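PDB 2A6V: Emp46p, which serves as a calcium-independent, lectin-type cargo receptor with a carbohydrate recognition domain, taking part in the secretion of glycoproteins. Local coordinates for residues A[86-91]-A[106-111]; A[112-117]-A[136-141]; A[121-126]-A[148-153]; A[127-132]-A[142-147]. All blocks are in the same frame, centred on the assembly; numbering follows the deposited sequence.

Interaction 1 of 4, residues A[86-91]-A[106-111]; sequences AFWLKQ and KKFNGL
Four hydrogen bonds, three of them between backbones, close 86-91 onto 106-111. Leu89 and Leu111 form an antiparallel hydrogen-bonded pair: Leu111 N reaches Leu89 O at 2.8 Å, nearly along the C=O axis, and Leu89 N returns a bond to Leu111 O at 3.0 Å. Further on, Gln91 N gives a nearly straight bond (173°) to Asn109 O, and a water links Gln91 O to Asn109 N. The fourth bond joins side chains. Gln91 NE2 lies 2.8 Å from Asn109 OD1, with the oxygen close to the Gln91 amide plane but the nitrogen well above that of Asn109, so the two amides stand almost perpendicular (87°). Gln91 OE1 is taken by Ser193. Between these pairs Gly110 faces Lys90 with CA atoms 4.3 Å apart, a close approach made with glycine at 110, whose CA also makes a CA-H...O contact to Leu89 O.

On the side of Lys90, the indole of Trp88 meets Phe108 in a T-shaped stack. Trp88 CZ3 stands over the centre of the phenyl face, 4.0 Å from Phe108 CZ, while Trp88 NE1 is bonded to Ser200. Lys90, bent at chi3, lays CD against Phe108 CD1 and carries NZ to Ser104. On the other face Leu89 and Leu111 run side by side, Leu89 CD1 against Leu111 CD2. Strand 84-90 thus has the start of strand 111-115 along one edge and strand 196-202 along the other, within one sheet of the lectin beta sandwich.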
loop_
_atom_site.group_PDB
_atom_site.type_symbol
_atom_site.label_atom_id
_atom_site.label_comp_id
_atom_site.label_asym_id
_atom_site.label_seq_id
_atom_site.Cartn_x
_atom_site.Cartn_y
_atom_site.Cartn_z
ATOM N N ALA A 86 -4.845 1.615 0.533
ATOM C CA ALA A 86 -3.744 1.830 1.475
ATOM C C ALA A 86 -2.550 0.956 1.175
ATOM O O ALA A 86 -2.710 -0.206 0.769
ATOM C CB ALA A 86 -4.216 1.615 2.915
ATOM N N PHE A 87 -1.358 1.502 1.387
ATOM C CA PHE A 87 -0.107 0.767 1.325
ATOM C C PHE A 87 0.538 0.852 2.685
ATOM O O PHE A 87 0.659 1.952 3.221
ATOM C CB PHE A 87 0.785 1.352 0.239
ATOM C CG PHE A 87 0.168 1.259 -1.107
ATOM C CD1 PHE A 87 0.263 0.086 -1.840
ATOM C CD2 PHE A 87 -0.535 2.324 -1.646
ATOM C CE1 PHE A 87 -0.337 -0.012 -3.077
ATOM C CE2 PHE A 87 -1.130 2.224 -2.877
ATOM C CZ PHE A 87 -1.034 1.046 -3.602
ATOM N N TRP A 88 0.980 -0.285 3.202
ATOM C CA TRP A 88 1.357 -0.420 4.591
ATOM C C TRP A 88 2.794 -0.895 4.754
ATOM O O TRP A 88 3.265 -1.783 4.014
ATOM C CB TRP A 88 0.488 -1.467 5.268
ATOM C CG TRP A 88 -0.971 -1.254 5.205
ATOM C CD1 TRP A 88 -1.809 -1.745 4.262
ATOM C CD2 TRP A 88 -1.790 -0.518 6.126
ATOM N NE1 TRP A 88 -3.100 -1.361 4.523
ATOM C CE2 TRP A 88 -3.114 -0.603 5.664
ATOM C CE3 TRP A 88 -1.538 0.196 7.304
ATOM C CZ2 TRP A 88 -4.187 -0.009 6.339
ATOM C CZ3 TRP A 88 -2.613 0.803 7.965
ATOM C CH2 TRP A 88 -3.913 0.690 7.469
ATOM N N LEU A 89 3.465 -0.312 5.736
ATOM C CA LEU A 89 4.669 -0.873 6.335
ATOM C C LEU A 89 4.378 -0.914 7.833
ATOM O O LEU A 89 4.225 0.142 8.440
ATOM C CB LEU A 89 5.891 0.016 6.055
ATOM C CG LEU A 89 6.300 0.259 4.611
ATOM C CD1 LEU A 89 7.596 1.059 4.584
ATOM C CD2 LEU A 89 6.494 -1.024 3.856
ATOM N N LYS A 90 4.249 -2.098 8.423
ATOM C CA LYS A 90 3.831 -2.216 9.829
ATOM C C LYS A 90 4.790 -3.092 10.639
ATOM O O LYS A 90 5.384 -4.020 10.112
ATOM C CB LYS A 90 2.420 -2.800 9.899
ATOM C CG LYS A 90 1.352 -1.894 9.302
ATOM C CD LYS A 90 -0.037 -2.018 9.944
ATOM C CE LYS A 90 -0.429 -3.445 10.219
ATOM N NZ LYS A 90 -1.768 -3.520 10.832
ATOM N N GLN A 91 4.946 -2.774 11.922
ATOM C CA GLN A 91 5.808 -3.552 12.821
ATOM C C GLN A 91 5.035 -3.973 14.057
ATOM O O GLN A 91 3.914 -3.518 14.288
ATOM C CB GLN A 91 7.059 -2.751 13.211
ATOM C CG GLN A 91 6.769 -1.429 13.907
ATOM C CD GLN A 91 8.009 -0.775 14.490
ATOM O OE1 GLN A 91 9.109 -1.341 14.434
ATOM N NE2 GLN A 91 7.836 0.417 15.054
ATOM N N LYS A 106 -7.386 0.354 13.652
ATOM C CA LYS A 106 -7.126 1.777 13.771
ATOM C C LYS A 106 -5.877 2.021 14.621
ATOM O O LYS A 106 -5.166 3.017 14.441
ATOM C CB LYS A 106 -8.329 2.495 14.390
ATOM C CG LYS A 106 -9.536 2.546 13.466
ATOM C CD LYS A 106 -10.587 3.579 13.889
ATOM C CE LYS A 106 -11.354 3.153 15.114
ATOM N NZ LYS A 106 -12.520 4.052 15.369
ATOM N N LYS A 107 -5.614 1.106 15.554
ATOM C CA LYS A 107 -4.416 1.156 16.370
ATOM C C LYS A 107 -3.349 0.232 15.776
ATOM O O LYS A 107 -3.477 -0.999 15.786
ATOM C CB LYS A 107 -4.736 0.758 17.820
ATOM C CG LYS A 107 -3.586 1.021 18.787
ATOM C CD LYS A 107 -3.880 0.501 20.210
ATOM C CE LYS A 107 -5.124 1.108 20.825
ATOM N NZ LYS A 107 -5.101 2.596 20.859
ATOM N N PHE A 108 -2.309 0.839 15.220
ATOM C CA PHE A 108 -1.235 0.086 14.579
ATOM C C PHE A 108 0.078 0.829 14.777
ATOM O O PHE A 108 0.100 1.989 15.182
ATOM C CB PHE A 108 -1.536 -0.138 13.086
ATOM C CG PHE A 108 -1.502 1.117 12.257
ATOM C CD1 PHE A 108 -0.341 1.520 11.600
ATOM C CD2 PHE A 108 -2.626 1.899 12.138
ATOM C CE1 PHE A 108 -0.332 2.697 10.846
ATOM C CE2 PHE A 108 -2.620 3.058 11.397
ATOM C CZ PHE A 108 -1.475 3.460 10.743
ATOM N N ASN A 109 1.158 0.120 14.505
ATOM C CA ASN A 109 2.495 0.636 14.633
ATOM C C ASN A 109 3.131 0.583 13.261
ATOM O O ASN A 109 3.508 -0.478 12.759
ATOM C CB ASN A 109 3.285 -0.205 15.630
ATOM C CG ASN A 109 4.508 0.503 16.129
ATOM O OD1 ASN A 109 5.196 1.208 15.382
ATOM N ND2 ASN A 109 4.786 0.336 17.424
ATOM N N GLY A 110 3.201 1.732 12.620
ATOM C CA GLY A 110 3.812 1.791 11.317
ATOM C C GLY A 110 3.344 2.939 10.476
ATOM O O GLY A 110 2.940 3.983 10.986
ATOM N N LEU A 111 3.395 2.717 9.167
ATOM C CA LEU A 111 3.176 3.721 8.146
ATOM C C LEU A 111 2.048 3.267 7.246
ATOM O O LEU A 111 2.016 2.114 6.818
ATOM C CB LEU A 111 4.449 3.900 7.332
ATOM C CG LEU A 111 4.363 4.712 6.047
ATOM C CD1 LEU A 111 4.041 6.204 6.313
ATOM C CD2 LEU A 111 5.660 4.574 5.250
HETATM O O HOH W 1 0.974 -2.682 13.881
#

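Interaction 2 of 4, residues A[112-117]-A[136-141]; sequences MILLRL and LDIESS. With K (potassium ion), chain C.
The loop that carries most of the protein ligands of a potassium site, 136-141, rests here on side chains of strand 111-115 and of Arg116 just after it. Ile138 O and Ser141 O each bind the ion at 2.6 Å, Glu139 O is a longer ligand, and two waters also coordinate; Tyr128 OH completes the set.

Between the ion-binding backbone and the strand, Ile138 carries the contact. With CG1 anti to the backbone N (chi1 -165°), the branch points to the strand, and Ile138 CD1 meets Leu114 CD2 tip to tip at 3.6 Å. Met112 comes in across it at about a right angle: a bend at chi3 brings Met112 CE to 4.0 Å from Ile138 CD1 and also against Leu136 CD1. Arg116 reaches toward Ile138 tip to tip and offers it one face of its guanidinium, with Ile138 CG1 over the centre, 3.5 Å from Arg116 CZ. Arg116 NH2 is paired with Asp119 in a salt bridge.

Asp137 helps to shape the loop. Its OD2 accepts from Ser140 N at 2.9 Å, an Asx motif, and from Ser140 OG in a very short bond of 2.4 Å, while Ser141 N bonds to Asp137 O and Ser141 OG accepts from Asp137 N. The result is a potassium site in a legume-like lectin domain, built mainly from backbone carbonyls of one loop and backed by apolar side chains of the sheet.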
loop_
_atom_site.group_PDB
_atom_site.type_symbol
_atom_site.label_atom_id
_atom_site.label_comp_id
_atom_site.label_asym_id
_atom_site.label_seq_id
_atom_site.Cartn_x
_atom_site.Cartn_y
_atom_site.Cartn_z
ATOM N N MET A 112 1.098 4.165 7.022
ATOM C CA MET A 112 0.000 3.956 6.097
ATOM C C MET A 112 0.038 5.077 5.070
ATOM O O MET A 112 -0.095 6.257 5.431
ATOM C CB MET A 112 -1.337 3.996 6.839
ATOM C CG MET A 112 -2.535 3.739 5.944
ATOM S SD MET A 112 -4.151 3.967 6.670
ATOM C CE MET A 112 -4.171 5.725 6.869
ATOM N N ILE A 113 0.134 4.726 3.794
ATOM C CA ILE A 113 0.090 5.665 2.687
ATOM C C ILE A 113 -1.229 5.425 1.981
ATOM O O ILE A 113 -1.478 4.326 1.463
ATOM C CB ILE A 113 1.294 5.475 1.735
ATOM C CG1 ILE A 113 2.609 5.688 2.518
ATOM C CG2 ILE A 113 1.171 6.394 0.539
ATOM C CD1 ILE A 113 3.875 5.437 1.712
ATOM N N LEU A 114 -2.089 6.433 1.957
ATOM C CA LEU A 114 -3.470 6.258 1.642
ATOM C C LEU A 114 -3.852 7.077 0.430
ATOM O O LEU A 114 -3.579 8.275 0.386
ATOM C CB LEU A 114 -4.313 6.676 2.841
ATOM C CG LEU A 114 -5.810 6.650 2.676
ATOM C CD1 LEU A 114 -6.355 5.257 2.400
ATOM C CD2 LEU A 114 -6.434 7.220 3.943
ATOM N N LEU A 115 -4.481 6.432 -0.555
ATOM C CA LEU A 115 -5.148 7.061 -1.677
ATOM C C LEU A 115 -6.626 7.074 -1.377
ATOM O O LEU A 115 -7.260 6.015 -1.270
ATOM C CB LEU A 115 -4.902 6.329 -2.992
ATOM C CG LEU A 115 -3.538 6.583 -3.620
ATOM C CD1 LEU A 115 -2.378 6.090 -2.739
ATOM C CD2 LEU A 115 -3.455 6.008 -4.978
ATOM N N ARG A 116 -7.187 8.261 -1.189
ATOM C CA ARG A 116 -8.611 8.397 -0.902
ATOM C C ARG A 116 -9.044 9.812 -1.224
ATOM O O ARG A 116 -8.234 10.628 -1.672
ATOM C CB ARG A 116 -8.919 8.056 0.558
ATOM C CG ARG A 116 -8.583 9.111 1.595
ATOM C CD ARG A 116 -9.467 9.038 2.846
ATOM N NE ARG A 116 -9.149 10.100 3.794
ATOM C CZ ARG A 116 -10.021 10.644 4.630
ATOM N NH1 ARG A 116 -11.285 10.216 4.665
ATOM N NH2 ARG A 116 -9.635 11.635 5.433
ATOM N N LEU A 117 -10.324 10.071 -1.020
ATOM C CA LEU A 117 -10.840 11.433 -1.030
ATOM C C LEU A 117 -10.722 11.961 0.379
ATOM O O LEU A 117 -11.562 11.692 1.250
ATOM C CB LEU A 117 -12.274 11.455 -1.539
ATOM C CG LEU A 117 -12.508 10.761 -2.879
ATOM C CD1 LEU A 117 -13.880 11.000 -3.375
ATOM C CD2 LEU A 117 -11.505 11.182 -3.912
ATOM N N LEU A 136 -6.071 5.662 15.148
ATOM C CA LEU A 136 -6.073 6.635 14.074
ATOM C C LEU A 136 -7.509 6.852 13.640
ATOM O O LEU A 136 -8.144 5.913 13.136
ATOM C CB LEU A 136 -5.242 6.114 12.895
ATOM C CG LEU A 136 -4.838 7.107 11.790
ATOM C CD1 LEU A 136 -3.718 6.516 10.929
ATOM C CD2 LEU A 136 -5.991 7.483 10.873
ATOM N N ASP A 137 -8.014 8.067 13.849
ATOM C CA ASP A 137 -9.303 8.486 13.304
ATOM C C ASP A 137 -8.997 9.217 12.012
ATOM O O ASP A 137 -8.363 10.262 12.033
ATOM C CB ASP A 137 -10.066 9.411 14.271
ATOM C CG ASP A 137 -11.137 10.230 13.565
ATOM O OD1 ASP A 137 -11.876 9.690 12.708
ATOM O OD2 ASP A 137 -11.310 11.438 13.789
ATOM N N ILE A 138 -9.442 8.676 10.888
ATOM C CA ILE A 138 -8.984 9.176 9.598
ATOM C C ILE A 138 -9.349 10.640 9.417
ATOM O O ILE A 138 -8.633 11.368 8.746
ATOM C CB ILE A 138 -9.517 8.288 8.434
ATOM C CG1 ILE A 138 -8.759 8.568 7.140
ATOM C CG2 ILE A 138 -11.002 8.486 8.247
ATOM C CD1 ILE A 138 -7.300 8.270 7.232
ATOM N N GLU A 139 -10.437 11.092 10.035
ATOM C CA GLU A 139 -10.828 12.497 9.906
ATOM C C GLU A 139 -9.914 13.420 10.726
ATOM O O GLU A 139 -9.297 14.331 10.181
ATOM C CB GLU A 139 -12.295 12.648 10.322
ATOM C CG GLU A 139 -12.848 14.057 10.298
ATOM C CD GLU A 139 -14.293 14.121 10.755
ATOM O OE1 GLU A 139 -14.746 13.193 11.468
ATOM O OE2 GLU A 139 -14.974 15.111 10.410
ATOM N N SER A 140 -9.799 13.168 12.024
ATOM C CA SER A 140 -9.111 14.093 12.937
ATOM C C SER A 140 -7.612 13.837 13.180
ATOM O O SER A 140 -6.882 14.765 13.542
ATOM C CB SER A 140 -9.838 14.133 14.294
ATOM O OG SER A 140 -9.762 12.890 14.953
ATOM N N SER A 141 -7.140 12.607 13.014
ATOM C CA SER A 141 -5.721 12.320 13.195
ATOM C C SER A 141 -4.918 12.933 12.066
ATOM O O SER A 141 -5.346 12.905 10.920
ATOM C CB SER A 141 -5.430 10.826 13.225
ATOM O OG SER A 141 -6.115 10.238 14.294
HETATM K K K C . -6.889 13.335 8.837
HETATM O O HOH W 2 -8.249 14.582 6.704
HETATM O O HOH W 3 -5.621 15.871 9.133
#

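Interaction 3 of 4, residues A[121-126]-A[148-153]; sequences LGESVT and LFQYQD
Glu123 carries this contact with both its carbonyl and its carboxylate. OE1 accepts two backbone N-H groups from the loop: Gln152 N at 2.8 Å, almost straight (175°) and nearly along the C-O axis, and Tyr151 N at 2.9 Å, which comes from above the carboxylate plane. The other oxygen, OE2, is in a salt bridge with Arg78. The extended side chain (chi2 170°) crosses the Tyr151 ring obliquely, bringing CG to 3.5 Å from Tyr151 CE2 and OE1 over the same ring face, towards its rim. Carboxylate and ring planes are close to perpendicular, and Arg78 beside the group would probably favour its charged form.

The carbonyl of Glu123 accepts from Phe149 N at 3.2 Å; the approach is straight at the hydrogen but lies above the carbonyl plane. Next to it Ser124 and Leu148 make an antiparallel non-hydrogen-bonded pair, and Ser124 OG turns back within its own segment to donate to Gly122 O at 2.8 Å. Farther along the loop, Gln152 OE1 accepts from Gly79 N.

Two apolar touches lie near the strand end of the contact. Leu148 CD2 packs 3.8 Å from Leu121 CB, and Val125 CG2 lies alongside Phe149 CB at 4.0 Å. The chain leaving the outermost strand 145-148 is thereby held to the beginning of strand 124-131, whose other neighbour is strand 111-115, before it continues to strand 158-165 of the second sheet.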
loop_
_atom_site.group_PDB
_atom_site.type_symbol
_atom_site.label_atom_id
_atom_site.label_comp_id
_atom_site.label_asym_id
_atom_site.label_seq_id
_atom_site.Cartn_x
_atom_site.Cartn_y
_atom_site.Cartn_z
ATOM N N LEU A 121 -8.561 17.743 1.459
ATOM C CA LEU A 121 -7.750 17.827 0.224
ATOM C C LEU A 121 -8.453 17.292 -1.016
ATOM O O LEU A 121 -8.075 17.594 -2.170
ATOM C CB LEU A 121 -6.475 17.025 0.378
ATOM C CG LEU A 121 -5.480 17.433 1.449
ATOM C CD1 LEU A 121 -4.397 16.361 1.564
ATOM C CD2 LEU A 121 -4.889 18.771 1.137
ATOM N N GLY A 122 -9.426 16.424 -0.798
ATOM C CA GLY A 122 -9.981 15.632 -1.865
ATOM C C GLY A 122 -8.994 14.556 -2.299
ATOM O O GLY A 122 -8.243 14.019 -1.497
ATOM N N GLU A 123 -9.018 14.292 -3.593
ATOM C CA GLU A 123 -8.292 13.196 -4.234
ATOM C C GLU A 123 -6.789 13.356 -4.008
ATOM O O GLU A 123 -6.176 14.328 -4.455
ATOM C CB GLU A 123 -8.643 13.229 -5.704
ATOM C CG GLU A 123 -8.618 11.897 -6.382
ATOM C CD GLU A 123 -9.202 11.914 -7.787
ATOM O OE1 GLU A 123 -9.007 10.889 -8.451
ATOM O OE2 GLU A 123 -9.820 12.913 -8.245
ATOM N N SER A 124 -6.201 12.447 -3.243
ATOM C CA SER A 124 -4.884 12.675 -2.682
ATOM C C SER A 124 -4.190 11.425 -2.184
ATOM O O SER A 124 -4.836 10.377 -2.020
ATOM C CB SER A 124 -4.988 13.671 -1.510
ATOM O OG SER A 124 -5.793 13.133 -0.476
ATOM N N VAL A 125 -2.872 11.555 -1.970
ATOM C CA VAL A 125 -2.059 10.669 -1.171
ATOM C C VAL A 125 -1.855 11.358 0.169
ATOM O O VAL A 125 -1.402 12.499 0.218
ATOM C CB VAL A 125 -0.670 10.408 -1.831
ATOM C CG1 VAL A 125 0.177 9.496 -0.988
ATOM C CG2 VAL A 125 -0.823 9.836 -3.212
ATOM N N THR A 126 -2.194 10.684 1.247
ATOM C CA THR A 126 -1.897 11.146 2.603
ATOM C C THR A 126 -1.152 10.079 3.357
ATOM O O THR A 126 -1.490 8.892 3.242
ATOM C CB THR A 126 -3.166 11.589 3.366
ATOM O OG1 THR A 126 -4.223 10.620 3.212
ATOM C CG2 THR A 126 -3.696 12.909 2.794
ATOM N N LEU A 148 -1.635 16.076 -3.770
ATOM C CA LEU A 148 -2.857 15.918 -4.513
ATOM C C LEU A 148 -2.513 15.003 -5.687
ATOM O O LEU A 148 -1.483 15.169 -6.336
ATOM C CB LEU A 148 -3.383 17.268 -4.987
ATOM C CG LEU A 148 -3.551 18.315 -3.892
ATOM C CD1 LEU A 148 -4.140 19.592 -4.493
ATOM C CD2 LEU A 148 -4.407 17.793 -2.740
ATOM N N PHE A 149 -3.365 14.018 -5.916
ATOM C CA PHE A 149 -3.083 12.997 -6.933
ATOM C C PHE A 149 -4.386 12.381 -7.458
ATOM O O PHE A 149 -5.217 11.893 -6.695
ATOM C CB PHE A 149 -2.179 11.905 -6.344
ATOM C CG PHE A 149 -1.739 10.898 -7.363
ATOM C CD1 PHE A 149 -0.748 11.198 -8.272
ATOM C CD2 PHE A 149 -2.403 9.688 -7.474
ATOM C CE1 PHE A 149 -0.378 10.279 -9.228
ATOM C CE2 PHE A 149 -2.020 8.772 -8.438
ATOM C CZ PHE A 149 -1.030 9.065 -9.299
ATOM N N GLN A 150 -4.556 12.452 -8.777
ATOM C CA GLN A 150 -5.746 11.935 -9.448
ATOM C C GLN A 150 -5.593 10.428 -9.683
ATOM O O GLN A 150 -4.648 9.978 -10.343
ATOM C CB GLN A 150 -5.986 12.654 -10.780
ATOM C CG GLN A 150 -7.339 12.372 -11.365
ATOM C CD GLN A 150 -7.633 13.128 -12.647
ATOM O OE1 GLN A 150 -8.715 12.982 -13.207
ATOM N NE2 GLN A 150 -6.709 13.959 -13.087
ATOM N N TYR A 151 -6.517 9.662 -9.128
ATOM C CA TYR A 151 -6.494 8.190 -9.262
ATOM C C TYR A 151 -7.862 7.584 -9.685
ATOM O O TYR A 151 -7.871 6.504 -10.257
ATOM C CB TYR A 151 -5.983 7.502 -7.971
ATOM C CG TYR A 151 -6.935 7.642 -6.828
ATOM C CD1 TYR A 151 -7.986 6.750 -6.667
ATOM C CD2 TYR A 151 -6.826 8.707 -5.935
ATOM C CE1 TYR A 151 -8.909 6.895 -5.632
ATOM C CE2 TYR A 151 -7.735 8.878 -4.899
ATOM C CZ TYR A 151 -8.774 7.957 -4.741
ATOM O OH TYR A 151 -9.727 8.121 -3.749
ATOM N N GLN A 152 -8.999 8.207 -9.404
ATOM C CA GLN A 152 -10.267 7.534 -9.664
ATOM C C GLN A 152 -10.486 7.333 -11.147
ATOM O O GLN A 152 -10.189 8.209 -11.969
ATOM C CB GLN A 152 -11.461 8.281 -9.083
ATOM C CG GLN A 152 -11.535 8.262 -7.576
ATOM C CD GLN A 152 -12.889 8.697 -7.101
ATOM O OE1 GLN A 152 -13.443 9.674 -7.624
ATOM N NE2 GLN A 152 -13.425 8.010 -6.106
ATOM N N ASP A 153 -11.022 6.162 -11.449
ATOM C CA ASP A 153 -11.564 5.798 -12.759
ATOM C C ASP A 153 -10.544 5.995 -13.897
ATOM O O ASP A 153 -10.725 6.796 -14.822
ATOM C CB ASP A 153 -12.890 6.509 -13.015
ATOM C CG ASP A 153 -13.660 5.902 -14.168
ATOM O OD1 ASP A 153 -13.416 4.721 -14.508
ATOM O OD2 ASP A 153 -14.511 6.550 -14.799
#

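Interaction 4 of 4, residues A[127-132]-A[142-147]. With K (potassium ion), chain C.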
loop_
_atom_site.group_PDB
_atom_site.type_symbol
_atom_site.label_atom_id
_atom_site.label_comp_id
_atom_site.label_asym_id
_atom_site.label_seq_id
_atom_site.Cartn_x
_atom_site.Cartn_y
_atom_site.Cartn_z
ATOM N N ALA A 127 -0.096 10.465 4.051
ATOM C CA ALA A 127 0.786 9.539 4.741
ATOM C C ALA A 127 0.657 9.727 6.242
ATOM O O ALA A 127 0.783 10.850 6.748
ATOM C CB ALA A 127 2.222 9.749 4.280
ATOM N N TYR A 128 0.413 8.631 6.948
ATOM C CA TYR A 128 0.154 8.658 8.375
ATOM C C TYR A 128 1.134 7.737 9.077
ATOM O O TYR A 128 1.431 6.636 8.611
ATOM C CB TYR A 128 -1.253 8.137 8.649
ATOM C CG TYR A 128 -2.377 9.023 8.208
ATOM C CD1 TYR A 128 -3.015 9.856 9.119
ATOM C CD2 TYR A 128 -2.851 8.999 6.903
ATOM C CE1 TYR A 128 -4.064 10.657 8.737
ATOM C CE2 TYR A 128 -3.938 9.818 6.512
ATOM C CZ TYR A 128 -4.522 10.660 7.455
ATOM O OH TYR A 128 -5.581 11.478 7.097
ATOM N N LEU A 129 1.598 8.163 10.243
ATOM C CA LEU A 129 2.365 7.331 11.140
ATOM C C LEU A 129 1.562 7.072 12.402
ATOM O O LEU A 129 0.886 7.961 12.907
ATOM C CB LEU A 129 3.661 8.052 11.505
ATOM C CG LEU A 129 4.801 7.975 10.520
ATOM C CD1 LEU A 129 5.883 9.000 10.909
ATOM C CD2 LEU A 129 5.374 6.578 10.468
ATOM N N ASN A 130 1.610 5.849 12.902
ATOM C CA ASN A 130 1.031 5.523 14.192
ATOM C C ASN A 130 2.064 4.701 14.952
ATOM O O ASN A 130 2.788 3.922 14.364
ATOM C CB ASN A 130 -0.289 4.763 14.008
ATOM C CG ASN A 130 -1.113 4.699 15.281
ATOM O OD1 ASN A 130 -0.660 5.113 16.357
ATOM N ND2 ASN A 130 -2.333 4.182 15.171
ATOM N N ASP A 131 2.155 4.929 16.257
ATOM C CA ASP A 131 3.119 4.230 17.109
ATOM C C ASP A 131 2.498 3.128 17.952
ATOM O O ASP A 131 3.140 2.604 18.875
ATOM C CB ASP A 131 3.847 5.235 18.009
ATOM C CG ASP A 131 2.915 5.983 18.943
ATOM O OD1 ASP A 131 1.706 5.665 19.015
ATOM O OD2 ASP A 131 3.315 6.926 19.650
ATOM N N GLY A 132 1.246 2.782 17.668
ATOM C CA GLY A 132 0.601 1.654 18.312
ATOM C C GLY A 132 -0.137 1.983 19.599
ATOM O O GLY A 132 -0.784 1.101 20.161
ATOM N N PRO A 142 -3.790 13.552 12.385
ATOM C CA PRO A 142 -2.986 14.204 11.350
ATOM C C PRO A 142 -2.151 13.260 10.503
ATOM O O PRO A 142 -1.638 12.272 11.027
ATOM C CB PRO A 142 -2.056 15.120 12.148
ATOM C CG PRO A 142 -1.951 14.498 13.486
ATOM C CD PRO A 142 -3.235 13.782 13.736
ATOM N N TYR A 143 -2.032 13.583 9.223
ATOM C CA TYR A 143 -1.012 12.994 8.347
ATOM C C TYR A 143 0.233 13.869 8.413
ATOM O O TYR A 143 0.146 15.072 8.726
ATOM C CB TYR A 143 -1.522 12.857 6.896
ATOM C CG TYR A 143 -2.180 14.095 6.327
ATOM C CD1 TYR A 143 -1.417 15.140 5.831
ATOM C CD2 TYR A 143 -3.563 14.207 6.265
ATOM C CE1 TYR A 143 -2.022 16.258 5.312
ATOM C CE2 TYR A 143 -4.179 15.334 5.745
ATOM C CZ TYR A 143 -3.381 16.371 5.290
ATOM O OH TYR A 143 -3.949 17.526 4.753
ATOM N N PHE A 144 1.386 13.272 8.161
ATOM C CA PHE A 144 2.663 13.993 8.207
ATOM C C PHE A 144 3.127 14.490 6.837
ATOM O O PHE A 144 3.994 15.360 6.741
ATOM C CB PHE A 144 3.767 13.175 8.864
ATOM C CG PHE A 144 4.236 12.024 8.046
ATOM C CD1 PHE A 144 5.253 12.184 7.094
ATOM C CD2 PHE A 144 3.688 10.770 8.216
ATOM C CE1 PHE A 144 5.683 11.099 6.323
ATOM C CE2 PHE A 144 4.111 9.708 7.446
ATOM C CZ PHE A 144 5.120 9.864 6.511
ATOM N N ALA A 145 2.530 13.952 5.784
ATOM C CA ALA A 145 2.834 14.371 4.429
ATOM C C ALA A 145 1.667 14.092 3.510
ATOM O O ALA A 145 0.797 13.272 3.807
ATOM C CB ALA A 145 4.060 13.662 3.923
ATOM N N SER A 146 1.644 14.789 2.385
ATOM C CA SER A 146 0.548 14.659 1.437
ATOM C C SER A 146 0.931 15.192 0.072
ATOM O O SER A 146 1.876 15.963 -0.067
ATOM C CB SER A 146 -0.706 15.351 1.941
ATOM O OG SER A 146 -0.553 16.769 1.896
ATOM N N CYS A 147 0.172 14.772 -0.927
ATOM C CA CYS A 147 0.119 15.426 -2.229
ATOM C C CYS A 147 -1.256 15.212 -2.850
ATOM O O CYS A 147 -1.985 14.278 -2.501
ATOM C CB CYS A 147 1.227 14.954 -3.158
ATOM S SG CYS A 147 1.127 13.208 -3.645
HETATM K K K C . -6.889 13.335 8.837
HETATM O O HOH W 4 0.835 10.930 10.753
HETATM O O HOH W 2 -8.249 14.582 6.704
HETATM O O HOH W 3 -5.621 15.871 9.133
#
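Ala127 and Ala145 form an antiparallel hydrogen-bonded pair, with Ala127 N 3.0 Å from Ala145 O. The return bond to Ala127 O comes from one residue earlier, Phe144 N, at 2.9 Å and nearly along the C=O axis. Farther along, a water replaces direct pairing, accepting from Leu129 N and donating to Pro142 O.

Tyr128 leads the side chains. Tyr143 CB sits over the centre of its ring, 3.7 Å from the centroid and only 8° off the normal, a CH-pi contact. Tyr143, with CG in the crowded position between N and carbonyl carbon (chi1 48°), then turns its own ring edge towards the same face in an offset edge-to-face pair. Phe144 shares that crowded first torsion and places its ring beside the other residues of the strand: CZ is 3.7 Å from Ala127 CB, and CE2 is 3.6 Å from Leu129 CG.

At the tip, Tyr128 OH binds potassium at 2.9 Å, the ion lying in the plane of the ring at its edge; Ile138, Glu139 and Ser141 supply carbonyls. A phenol oxygen, probably neutral, among carbonyls and waters is consistent with a weakly polarising monovalent cation, and Tyr143 packed on the ring face probably helps to fix the ring and so its oxygen.

All four contacts belong to one sheet of the sandwich, and together they follow strands 84-90, 111-115, 124-131 and 145-148 towards its outer edge. Interactions 1 and 2 are buried; interactions 3 and 4 are only partly so. Interaction 1 combines strand pairing with an aromatic stack, whereas interaction 2 is side-chain packing under a metal loop. Interactions 3 and 4 share strand 124-131 and hold opposite ends of the edge strand; beyond their backbone bonds, one uses a carboxylate gripping backbone N-H groups, the other aromatic rings. Interactions 2 and 4 meet at the same potassium and two waters, and Phe108 of interaction 1 packs on Leu136 of interaction 2.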